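Local coordinates for putative transcriptional regulator protein (Vibrio parahaemolyticus, PDB 3ER6) that probably regulates transcription by sequence-specific DNA binding, the present chain being its DJ-1/PfpI-like domain without the AraC-type DNA-binding part, at residues A[9-14]-A[43-48]; A[75-80]-A[108-113]. The protein carries 1 engineered substitution. All coordinates share one frame; numbering follows the deposited sequence.

Contact 1 of 2, residues A[9-14]-A[43-48]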
loop_
_atom_site.group_PDB
_atom_site.type_symbol
_atom_site.label_atom_id
_atom_site.label_comp_id
_atom_site.label_asym_id
_atom_site.label_seq_id
_atom_site.Cartn_x
_atom_site.Cartn_y
_atom_site.Cartn_z
ATOM N N LEU A 9 -3.800 18.403 -13.189
ATOM C CA LEU A 9 -2.653 18.099 -12.329
ATOM C C LEU A 9 -2.193 16.729 -12.745
ATOM O O LEU A 9 -3.002 15.839 -13.021
ATOM C CB LEU A 9 -3.049 18.056 -10.856
ATOM C CG LEU A 9 -3.430 19.394 -10.235
ATOM C CD1 LEU A 9 -3.835 19.159 -8.767
ATOM C CD2 LEU A 9 -2.278 20.393 -10.358
ATOM N N ARG A 10 -0.895 16.569 -12.829
ATOM C CA ARG A 10 -0.314 15.303 -13.226
ATOM C C ARG A 10 0.576 14.733 -12.135
ATOM O O ARG A 10 1.443 15.442 -11.610
ATOM C CB ARG A 10 0.543 15.491 -14.471
ATOM C CG ARG A 10 1.256 14.187 -14.867
ATOM C CD ARG A 10 2.104 14.427 -16.142
ATOM N NE ARG A 10 1.222 14.582 -17.313
ATOM C CZ ARG A 10 1.548 15.246 -18.435
ATOM N NH1 ARG A 10 2.750 15.820 -18.542
ATOM N NH2 ARG A 10 0.672 15.326 -19.462
ATOM N N VAL A 11 0.369 13.456 -11.813
ATOM C CA VAL A 11 1.305 12.758 -10.932
ATOM C C VAL A 11 1.968 11.644 -11.728
ATOM O O VAL A 11 1.265 10.870 -12.398
ATOM C CB VAL A 11 0.584 12.129 -9.704
ATOM C CG1 VAL A 11 1.633 11.388 -8.795
ATOM C CG2 VAL A 11 -0.210 13.247 -8.898
ATOM N N VAL A 12 3.292 11.608 -11.734
ATOM C CA VAL A 12 3.996 10.440 -12.316
ATOM C C VAL A 12 4.618 9.682 -11.116
ATOM O O VAL A 12 5.230 10.301 -10.204
ATOM C CB VAL A 12 5.079 10.868 -13.357
ATOM C CG1 VAL A 12 5.833 9.629 -13.884
ATOM C CG2 VAL A 12 4.403 11.681 -14.541
ATOM N N ALA A 13 4.381 8.377 -11.057
ATOM C CA ALA A 13 4.896 7.565 -9.949
ATOM C C ALA A 13 5.849 6.504 -10.489
ATOM O O ALA A 13 5.442 5.541 -11.150
ATOM C CB ALA A 13 3.708 6.891 -9.204
ATOM N N LEU A 14 7.135 6.687 -10.231
ATOM C CA LEU A 14 8.142 5.738 -10.612
ATOM C C LEU A 14 8.250 4.638 -9.558
ATOM O O LEU A 14 8.558 4.921 -8.377
ATOM C CB LEU A 14 9.487 6.459 -10.720
ATOM C CG LEU A 14 10.708 5.591 -10.994
ATOM C CD1 LEU A 14 10.628 4.974 -12.454
ATOM C CD2 LEU A 14 11.927 6.451 -10.786
ATOM N N PHE A 43 -7.377 15.408 -12.732
ATOM C CA PHE A 43 -6.276 14.810 -11.987
ATOM C C PHE A 43 -5.873 13.554 -12.749
ATOM O O PHE A 43 -6.733 12.694 -13.013
ATOM C CB PHE A 43 -6.747 14.465 -10.567
ATOM C CG PHE A 43 -5.615 14.142 -9.602
ATOM C CD1 PHE A 43 -4.795 15.154 -9.102
ATOM C CD2 PHE A 43 -5.388 12.849 -9.197
ATOM C CE1 PHE A 43 -3.748 14.880 -8.191
ATOM C CE2 PHE A 43 -4.356 12.552 -8.289
ATOM C CZ PHE A 43 -3.518 13.575 -7.810
ATOM N N MET A 44 -4.609 13.477 -13.171
ATOM C CA MET A 44 -4.138 12.322 -13.924
ATOM C C MET A 44 -2.892 11.726 -13.307
ATOM O O MET A 44 -1.923 12.443 -12.999
ATOM C CB MET A 44 -3.941 12.576 -15.431
ATOM C CG MET A 44 -3.755 14.013 -15.906
ATOM S SD MET A 44 -4.000 14.214 -17.742
ATOM C CE MET A 44 -5.153 12.845 -17.959
ATOM N N THR A 45 -2.920 10.420 -13.088
ATOM C CA THR A 45 -1.747 9.736 -12.516
ATOM C C THR A 45 -1.201 8.645 -13.447
ATOM O O THR A 45 -1.953 8.074 -14.269
ATOM C CB THR A 45 -2.056 9.123 -11.121
ATOM O OG1 THR A 45 -2.894 7.987 -11.291
ATOM C CG2 THR A 45 -2.796 10.153 -10.206
ATOM N N HIS A 46 0.100 8.372 -13.356
ATOM C CA HIS A 46 0.724 7.362 -14.225
ATOM C C HIS A 46 1.776 6.611 -13.460
ATOM O O HIS A 46 2.684 7.235 -12.925
ATOM C CB HIS A 46 1.400 8.011 -15.474
ATOM C CG HIS A 46 0.535 9.012 -16.182
ATOM N ND1 HIS A 46 -0.226 8.680 -17.278
ATOM C CD2 HIS A 46 0.295 10.328 -15.936
ATOM C CE1 HIS A 46 -0.896 9.742 -17.688
ATOM N NE2 HIS A 46 -0.592 10.761 -16.896
ATOM N N VAL A 47 1.654 5.288 -13.392
ATOM C CA VAL A 47 2.779 4.470 -12.946
ATOM C C VAL A 47 3.755 4.219 -14.095
ATOM O O VAL A 47 3.346 3.822 -15.197
ATOM C CB VAL A 47 2.284 3.128 -12.334
ATOM C CG1 VAL A 47 3.427 2.183 -12.078
ATOM C CG2 VAL A 47 1.463 3.422 -11.009
ATOM N N VAL A 48 5.029 4.431 -13.835
ATOM C CA VAL A 48 6.120 4.116 -14.778
ATOM C C VAL A 48 7.202 3.278 -14.110
ATOM O O VAL A 48 7.356 3.315 -12.880
ATOM C CB VAL A 48 6.790 5.392 -15.396
ATOM C CG1 VAL A 48 5.753 6.136 -16.253
ATOM C CG2 VAL A 48 7.405 6.282 -14.287
HETATM O O HOH W 1 -1.177 13.205 -17.790
#

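Contact 2 of 2, residues A[75-80]-A[108-113]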
loop_
_atom_site.group_PDB
_atom_site.type_symbol
_atom_site.label_atom_id
_atom_site.label_comp_id
_atom_site.label_asym_id
_atom_site.label_seq_id
_atom_site.Cartn_x
_atom_site.Cartn_y
_atom_site.Cartn_z
ATOM N N THR A 75 5.751 17.390 -14.995
ATOM C CA THR A 75 4.722 16.832 -14.084
ATOM C C THR A 75 4.661 17.743 -12.853
ATOM O O THR A 75 5.651 18.364 -12.502
ATOM C CB THR A 75 5.066 15.354 -13.629
ATOM O OG1 THR A 75 3.968 14.784 -12.886
ATOM C CG2 THR A 75 6.390 15.289 -12.757
ATOM N N ASN A 76 3.513 17.804 -12.191
ATOM C CA ASN A 76 3.366 18.610 -10.993
ATOM C C ASN A 76 4.058 17.889 -9.854
ATOM O O ASN A 76 4.758 18.518 -9.048
ATOM C CB ASN A 76 1.887 18.828 -10.666
ATOM C CG ASN A 76 1.152 19.562 -11.780
ATOM O OD1 ASN A 76 0.492 18.953 -12.629
ATOM N ND2 ASN A 76 1.267 20.887 -11.775
ATOM N N ILE A 77 3.786 16.571 -9.765
ATOM C CA ILE A 77 4.380 15.721 -8.705
ATOM C C ILE A 77 5.068 14.506 -9.339
ATOM O O ILE A 77 4.526 13.907 -10.278
ATOM C CB ILE A 77 3.319 15.193 -7.741
ATOM C CG1 ILE A 77 2.558 16.364 -7.068
ATOM C CG2 ILE A 77 3.959 14.296 -6.691
ATOM C CD1 ILE A 77 1.127 15.884 -6.535
ATOM N N LEU A 78 6.270 14.176 -8.833
ATOM C CA LEU A 78 6.918 12.906 -9.158
ATOM C C LEU A 78 7.039 12.124 -7.859
ATOM O O LEU A 78 7.598 12.648 -6.899
ATOM C CB LEU A 78 8.300 13.105 -9.825
ATOM C CG LEU A 78 9.180 11.831 -9.986
ATOM C CD1 LEU A 78 8.665 10.853 -11.081
ATOM C CD2 LEU A 78 10.691 12.124 -10.248
ATOM N N ILE A 79 6.537 10.884 -7.815
ATOM C CA ILE A 79 6.799 10.012 -6.664
ATOM C C ILE A 79 7.877 8.997 -7.040
ATOM O O ILE A 79 7.816 8.360 -8.097
ATOM C CB ILE A 79 5.518 9.266 -6.210
ATOM C CG1 ILE A 79 4.413 10.283 -6.015
ATOM C CG2 ILE A 79 5.779 8.403 -4.911
ATOM C CD1 ILE A 79 3.102 9.671 -5.678
ATOM N N ILE A 80 8.881 8.884 -6.190
ATOM C CA ILE A 80 9.894 7.893 -6.393
ATOM C C ILE A 80 9.690 6.861 -5.316
ATOM O O ILE A 80 9.884 7.127 -4.095
ATOM C CB ILE A 80 11.299 8.494 -6.275
ATOM C CG1 ILE A 80 11.491 9.639 -7.313
ATOM C CG2 ILE A 80 12.367 7.412 -6.327
ATOM C CD1 ILE A 80 12.795 10.431 -6.995
ATOM N N GLY A 108 11.056 22.468 -11.208
ATOM C CA GLY A 108 10.037 22.827 -10.225
ATOM C C GLY A 108 8.984 21.776 -9.875
ATOM O O GLY A 108 8.047 22.064 -9.119
ATOM N N SER A 109 9.128 20.562 -10.405
ATOM C CA SER A 109 8.240 19.445 -9.999
ATOM C C SER A 109 8.334 19.245 -8.494
ATOM O O SER A 109 9.423 19.372 -7.929
ATOM C CB SER A 109 8.694 18.126 -10.708
ATOM O OG SER A 109 8.372 18.210 -12.099
ATOM N N LYS A 110 7.232 18.934 -7.808
ATOM C CA LYS A 110 7.396 18.406 -6.450
ATOM C C LYS A 110 7.966 16.992 -6.535
ATOM O O LYS A 110 7.523 16.216 -7.398
ATOM C CB LYS A 110 6.088 18.401 -5.652
ATOM C CG LYS A 110 5.530 19.793 -5.385
ATOM C CD LYS A 110 4.159 19.661 -4.676
ATOM C CE LYS A 110 3.537 21.017 -4.455
ATOM N NZ LYS A 110 4.528 21.878 -3.781
ATOM N N ILE A 111 8.969 16.664 -5.697
ATOM C CA ILE A 111 9.607 15.344 -5.701
ATOM C C ILE A 111 9.288 14.666 -4.370
ATOM O O ILE A 111 9.695 15.116 -3.270
ATOM C CB ILE A 111 11.150 15.402 -5.885
ATOM C CG1 ILE A 111 11.591 16.355 -7.018
ATOM C CG2 ILE A 111 11.790 13.991 -6.040
ATOM C CD1 ILE A 111 11.063 15.942 -8.472
ATOM N N VAL A 112 8.573 13.551 -4.437
ATOM C CA VAL A 112 8.123 12.880 -3.212
ATOM C C VAL A 112 8.822 11.531 -3.201
ATOM O O VAL A 112 8.633 10.731 -4.130
ATOM C CB VAL A 112 6.572 12.624 -3.224
ATOM C CG1 VAL A 112 6.172 11.921 -1.908
ATOM C CG2 VAL A 112 5.746 13.944 -3.437
ATOM N N ALA A 113 9.647 11.274 -2.194
ATOM C CA ALA A 113 10.451 10.067 -2.155
ATOM C C ALA A 113 10.008 9.300 -0.925
ATOM O O ALA A 113 9.959 9.881 0.172
ATOM C CB ALA A 113 11.972 10.399 -2.047
HETATM O O HOH W 2 7.867 19.503 -14.275
HETATM O O HOH W 3 4.835 21.326 -9.225
#

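Contact 1 of 2, residues A[9-14]-A[43-48]
Five main-chain hydrogen bonds join strands 9-14 and 43-48 in parallel, in register from Leu9 beside Phe43 to Leu14 beside Val48. Most are nearly straight; the exception is His46 N to Val11 O, bent to 136° at the hydrogen, while Ala13 N reaches His46 O at 2.8 Å and 172°. A polar bridge crosses the face bearing Arg10, Met44 and His46. There water 1 accepts from Arg10 NE (2.8 Å) and is hydrogen-bonded to His46 NE2 (2.7 Å), lying in the plane of both groups although guanidinium and ring are 72° apart. A bend at chi3 brings Arg10 NH1 round to hydrogen-bond the carbonyl O of Phe74. With helix 22-37 the two strands form a beta-alpha-beta unit at one edge, within this chain, of the domain's central sheet, and the helix packs on the face carrying Val11, Ala13, Phe43 and Val47. Apolar contact on this face centres on Phe43, whose CG is anti to the backbone N, so that the ring leans across to Val11: CZ lies 3.5 Å from Val11 CG2, and CD1 3.8 Å from Leu9 CB. On the other face Val48 CG2, flanked by both its own backbone N and its carbonyl carbon, touches Val12 CG1 at 3.7 Å.

Contact 2 of 2, residues A[75-80]-A[108-113]
Four main-chain hydrogen bonds, each 2.8 Å, tie residues 76-80 to 110-113 in parallel: Lys110 N to Asn76 O, Leu78 N to Lys110 O, Val112 N to Leu78 O and Ile80 N to Val112 O. The last three lie nearly along their C=O axes, but Lys110 N sits 25° above the carbonyl plane of Asn76. Strands 77-80 and 110-113 are two inner strands of the central sheet of the alpha/beta DJ-1/PfpI-like domain, linked by a connection that includes helix 95-106, which ends in a Schellman motif at Gly108 (phi 102°).

Where the strands open into loop, two waters bridge the segments. Water 2 accepts from Thr75 N and donates to Ser109 OG at 2.6 Å; water 3 donates to Asn76 O at 2.8 Å and, over a longer distance, to Gly108 O. Asn76 O thus receives both the Lys110 amide and a water. The Lys110 side chain runs out extended until it bends at chi4, and its NZ forms a salt bridge with Glu182 and hydrogen bonds with Tyr164 and Asn162.

Apolar side chains cover both faces. Leu78, Ile80, Ile111 and Ala113 meet helices 95-106 and 117-124, and the Ile80 side chain slants across that of Ile111, its CD1 3.8 Å from Ile111 CG2. Ile77 and Val112 face helix 173-184. The two run alongside each other in the same sense: Ile77 CG2, anti to its backbone N, meets Val112 CG2, anti to its carbonyl carbon, at 3.7 Å.

Contacts 1 and 2 are successive parts of the parallel portion of one mixed sheet, their centres about 9 Å apart, joined where strand 9-14 of contact 1 neighbours strand 77-80 of contact 2. The four strands run in the order 43-48, 9-14, 77-80, 110-114, so contact 1 occupies the margin within this chain and contact 2 the buried interior. Main-chain hydrogen bonds join the two pairs, among them Ile79 N with Val12 O at 2.8 Å. Before strand 77-80 begins, the Asn76 side chain continues the pairing: its OD1 lies 2.8 Å from Arg10 N, a probable hydrogen bond. Only contact 1 reaches the second subunit, where the Val47 backbone hydrogen-bonds to that chain and its side chain packs on Ile61 there.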